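PDB 2ESR: methyltransferase from Streptococcus pyogenes, which probably transfers a methyl group from S-adenosylmethionine to a substrate that is not known. Local coordinates for residues G32-D37 against G99-V104. Sequence-based numbering, arbitrary orientation.
Sequences GGRVLD and GRFDLV
Two neighbouring parallel strands, 34-38 and 101-106, pair here at the middle of the Rossmann-like methyltransferase sheet, where the order 3-2-1-4-5 puts the first strand beside the fourth. Val35 is in register with Leu103 and Leu36 with Val104; Leu36 N donates to Leu103 O (2.8 Å), nearly along the C=O axis. Before that point the 101-106 strand turns a corner at Asp102, so that Arg34 O accepts two N-H groups in its carbonyl plane, Asp102 N at 2.9 Å and the longer Leu103 N at 3.3 Å. The Asp102 carboxylate turns back to the other strand, and OD1 takes Arg34 N through its anti lone pair in a nearly straight bond (2.7 Å, 166°). OD1 also lies 3.2 Å from Gly33 CA, with no side chain there to block it. On one face Leu36 CB sits over the Phe101 ring, 3.9 Å from its centroid; on the other, Val35 and Leu103 run side by side under Ala49 of helix 44-51. Arg34 NH2 is hydrogen-bonded to Phe83 O of the second subunit. Asp102 thus supplies a side-chain acceptor where the corner interrupts regular pairing, so both backbone polar groups of Arg34 are satisfied.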
ATOM      1  N   GLY A  32      -2.293 -16.669   0.641  1.00 28.98           N
ATOM      2  CA  GLY A  32      -1.444 -15.495   0.529  1.00 27.88           C
ATOM      3  C   GLY A  32      -1.458 -14.855  -0.847  1.00 26.13           C
ATOM      4  O   GLY A  32      -1.924 -15.455  -1.817  1.00 26.55           O
ATOM      5  N   GLY A  33      -0.934 -13.634  -0.931  1.00 23.81           N
ATOM      6  CA  GLY A  33      -0.892 -12.926  -2.200  1.00 24.76           C
ATOM      7  C   GLY A  33      -1.340 -11.484  -2.054  1.00 23.41           C
ATOM      8  O   GLY A  33      -1.834 -11.096  -0.994  1.00 23.63           O
ATOM      9  N   ARG A  34      -1.174 -10.694  -3.116  1.00 22.17           N
ATOM     10  CA  ARG A  34      -1.558  -9.284  -3.104  1.00 21.29           C
ATOM     11  C   ARG A  34      -2.830  -9.013  -3.896  1.00 19.86           C
ATOM     12  O   ARG A  34      -2.965  -9.438  -5.041  1.00 19.17           O
ATOM     13  CB  ARG A  34      -0.445  -8.406  -3.686  1.00 25.30           C
ATOM     14  CG  ARG A  34       0.800  -8.245  -2.829  1.00 31.79           C
ATOM     15  CD  ARG A  34       1.566  -6.994  -3.264  1.00 37.13           C
ATOM     16  NE  ARG A  34       2.773  -6.755  -2.472  1.00 41.97           N
ATOM     17  CZ  ARG A  34       3.882  -7.480  -2.564  1.00 43.41           C
ATOM     18  NH1 ARG A  34       3.946  -8.498  -3.414  1.00 46.16           N
ATOM     19  NH2 ARG A  34       4.932  -7.187  -1.810  1.00 43.73           N
ATOM     20  N   VAL A  35      -3.748  -8.283  -3.278  1.00 18.16           N
ATOM     21  CA  VAL A  35      -5.010  -7.934  -3.906  1.00 18.29           C
ATOM     22  C   VAL A  35      -4.998  -6.463  -4.323  1.00 18.69           C
ATOM     23  O   VAL A  35      -4.441  -5.617  -3.620  1.00 17.33           O
ATOM     24  CB  VAL A  35      -6.195  -8.139  -2.923  1.00 20.03           C
ATOM     25  CG1 VAL A  35      -7.506  -7.690  -3.569  1.00 19.70           C
ATOM     26  CG2 VAL A  35      -6.286  -9.597  -2.508  1.00 20.62           C
ATOM     27  N   LEU A  36      -5.589  -6.174  -5.479  1.00 17.41           N
ATOM     28  CA  LEU A  36      -5.731  -4.801  -5.955  1.00 17.90           C
ATOM     29  C   LEU A  36      -7.227  -4.594  -6.166  1.00 18.48           C
ATOM     30  O   LEU A  36      -7.854  -5.325  -6.929  1.00 18.24           O
ATOM     31  CB  LEU A  36      -4.990  -4.574  -7.278  1.00 16.73           C
ATOM     32  CG  LEU A  36      -5.243  -3.201  -7.929  1.00 18.38           C
ATOM     33  CD1 LEU A  36      -4.793  -2.084  -6.999  1.00 18.78           C
ATOM     34  CD2 LEU A  36      -4.494  -3.112  -9.244  1.00 18.88           C
ATOM     35  N   ASP A  37      -7.796  -3.613  -5.476  1.00 18.32           N
ATOM     36  CA  ASP A  37      -9.218  -3.324  -5.601  1.00 20.65           C
ATOM     37  C   ASP A  37      -9.349  -1.909  -6.151  1.00 20.74           C
ATOM     38  O   ASP A  37      -9.249  -0.932  -5.405  1.00 20.70           O
ATOM     39  CB  ASP A  37      -9.897  -3.420  -4.232  1.00 21.97           C
ATOM     40  CG  ASP A  37     -11.411  -3.516  -4.328  1.00 27.79           C
ATOM     41  OD1 ASP A  37     -11.979  -3.104  -5.362  1.00 28.66           O
ATOM     42  OD2 ASP A  37     -12.035  -3.999  -3.354  1.00 29.86           O
ATOM     43  N   GLY A  99       4.188  -3.594  -7.518  1.00 33.36           N
ATOM     44  CA  GLY A  99       4.226  -5.031  -7.320  1.00 36.96           C
ATOM     45  C   GLY A  99       3.250  -5.812  -8.175  1.00 36.15           C
ATOM     46  O   GLY A  99       2.274  -5.258  -8.677  1.00 39.41           O
ATOM     47  N   ARG A 100       3.530  -7.098  -8.358  1.00 33.49           N
ATOM     48  CA  ARG A 100       2.652  -7.967  -9.130  1.00 31.24           C
ATOM     49  C   ARG A 100       1.451  -8.259  -8.236  1.00 28.25           C
ATOM     50  O   ARG A 100       1.610  -8.508  -7.040  1.00 29.39           O
ATOM     51  CB  ARG A 100       3.364  -9.276  -9.469  1.00 32.85           C
ATOM     52  CG  ARG A 100       4.517  -9.135 -10.449  1.00 34.72           C
ATOM     53  CD  ARG A 100       4.021  -9.110 -11.883  1.00 35.60           C
ATOM     54  NE  ARG A 100       5.121  -9.030 -12.842  1.00 36.03           N
ATOM     55  CZ  ARG A 100       4.978  -9.181 -14.154  1.00 35.77           C
ATOM     56  NH1 ARG A 100       3.782  -9.426 -14.669  1.00 35.04           N
ATOM     57  NH2 ARG A 100       6.030  -9.069 -14.956  1.00 38.55           N
ATOM     58  N   PHE A 101       0.254  -8.219  -8.808  1.00 22.87           N
ATOM     59  CA  PHE A 101      -0.954  -8.489  -8.043  1.00 19.29           C
ATOM     60  C   PHE A 101      -1.537  -9.825  -8.453  1.00 18.16           C
ATOM     61  O   PHE A 101      -1.581 -10.152  -9.632  1.00 18.61           O
ATOM     62  CB  PHE A 101      -1.959  -7.366  -8.261  1.00 19.14           C
ATOM     63  CG  PHE A 101      -1.552  -6.082  -7.604  1.00 20.69           C
ATOM     64  CD1 PHE A 101      -1.772  -5.894  -6.246  1.00 19.51           C
ATOM     65  CD2 PHE A 101      -0.892  -5.092  -8.321  1.00 20.61           C
ATOM     66  CE1 PHE A 101      -1.335  -4.738  -5.603  1.00 24.40           C
ATOM     67  CE2 PHE A 101      -0.451  -3.928  -7.686  1.00 22.43           C
ATOM     68  CZ  PHE A 101      -0.673  -3.754  -6.326  1.00 21.85           C
ATOM     69  N   ASP A 102      -1.975 -10.593  -7.463  1.00 19.34           N
ATOM     70  CA  ASP A 102      -2.522 -11.925  -7.699  1.00 19.20           C
ATOM     71  C   ASP A 102      -4.030 -11.950  -7.897  1.00 18.38           C
ATOM     72  O   ASP A 102      -4.568 -12.856  -8.545  1.00 18.56           O
ATOM     73  CB  ASP A 102      -2.142 -12.830  -6.531  1.00 21.11           C
ATOM     74  CG  ASP A 102      -0.656 -12.789  -6.227  1.00 24.69           C
ATOM     75  OD1 ASP A 102      -0.252 -12.099  -5.265  1.00 27.64           O
ATOM     76  OD2 ASP A 102       0.109 -13.433  -6.964  1.00 27.84           O
ATOM     77  N   LEU A 103      -4.710 -10.956  -7.343  1.00 16.45           N
ATOM     78  CA  LEU A 103      -6.159 -10.878  -7.446  1.00 16.84           C
ATOM     79  C   LEU A 103      -6.549  -9.414  -7.611  1.00 16.74           C
ATOM     80  O   LEU A 103      -6.178  -8.566  -6.806  1.00 18.47           O
ATOM     81  CB  LEU A 103      -6.796 -11.463  -6.179  1.00 16.82           C
ATOM     82  CG  LEU A 103      -8.323 -11.425  -6.007  1.00 17.89           C
ATOM     83  CD1 LEU A 103      -9.017 -12.127  -7.183  1.00 18.12           C
ATOM     84  CD2 LEU A 103      -8.689 -12.112  -4.687  1.00 17.97           C
ATOM     85  N   VAL A 104      -7.292  -9.122  -8.668  1.00 14.68           N
ATOM     86  CA  VAL A 104      -7.707  -7.761  -8.939  1.00 15.78           C
ATOM     87  C   VAL A 104      -9.224  -7.700  -9.029  1.00 15.61           C
ATOM     88  O   VAL A 104      -9.838  -8.513  -9.709  1.00 18.14           O
ATOM     89  CB  VAL A 104      -7.096  -7.269 -10.279  1.00 16.76           C
ATOM     90  CG1 VAL A 104      -7.538  -5.843 -10.572  1.00 17.28           C
ATOM     91  CG2 VAL A 104      -5.572  -7.348 -10.214  1.00 17.10           C
TER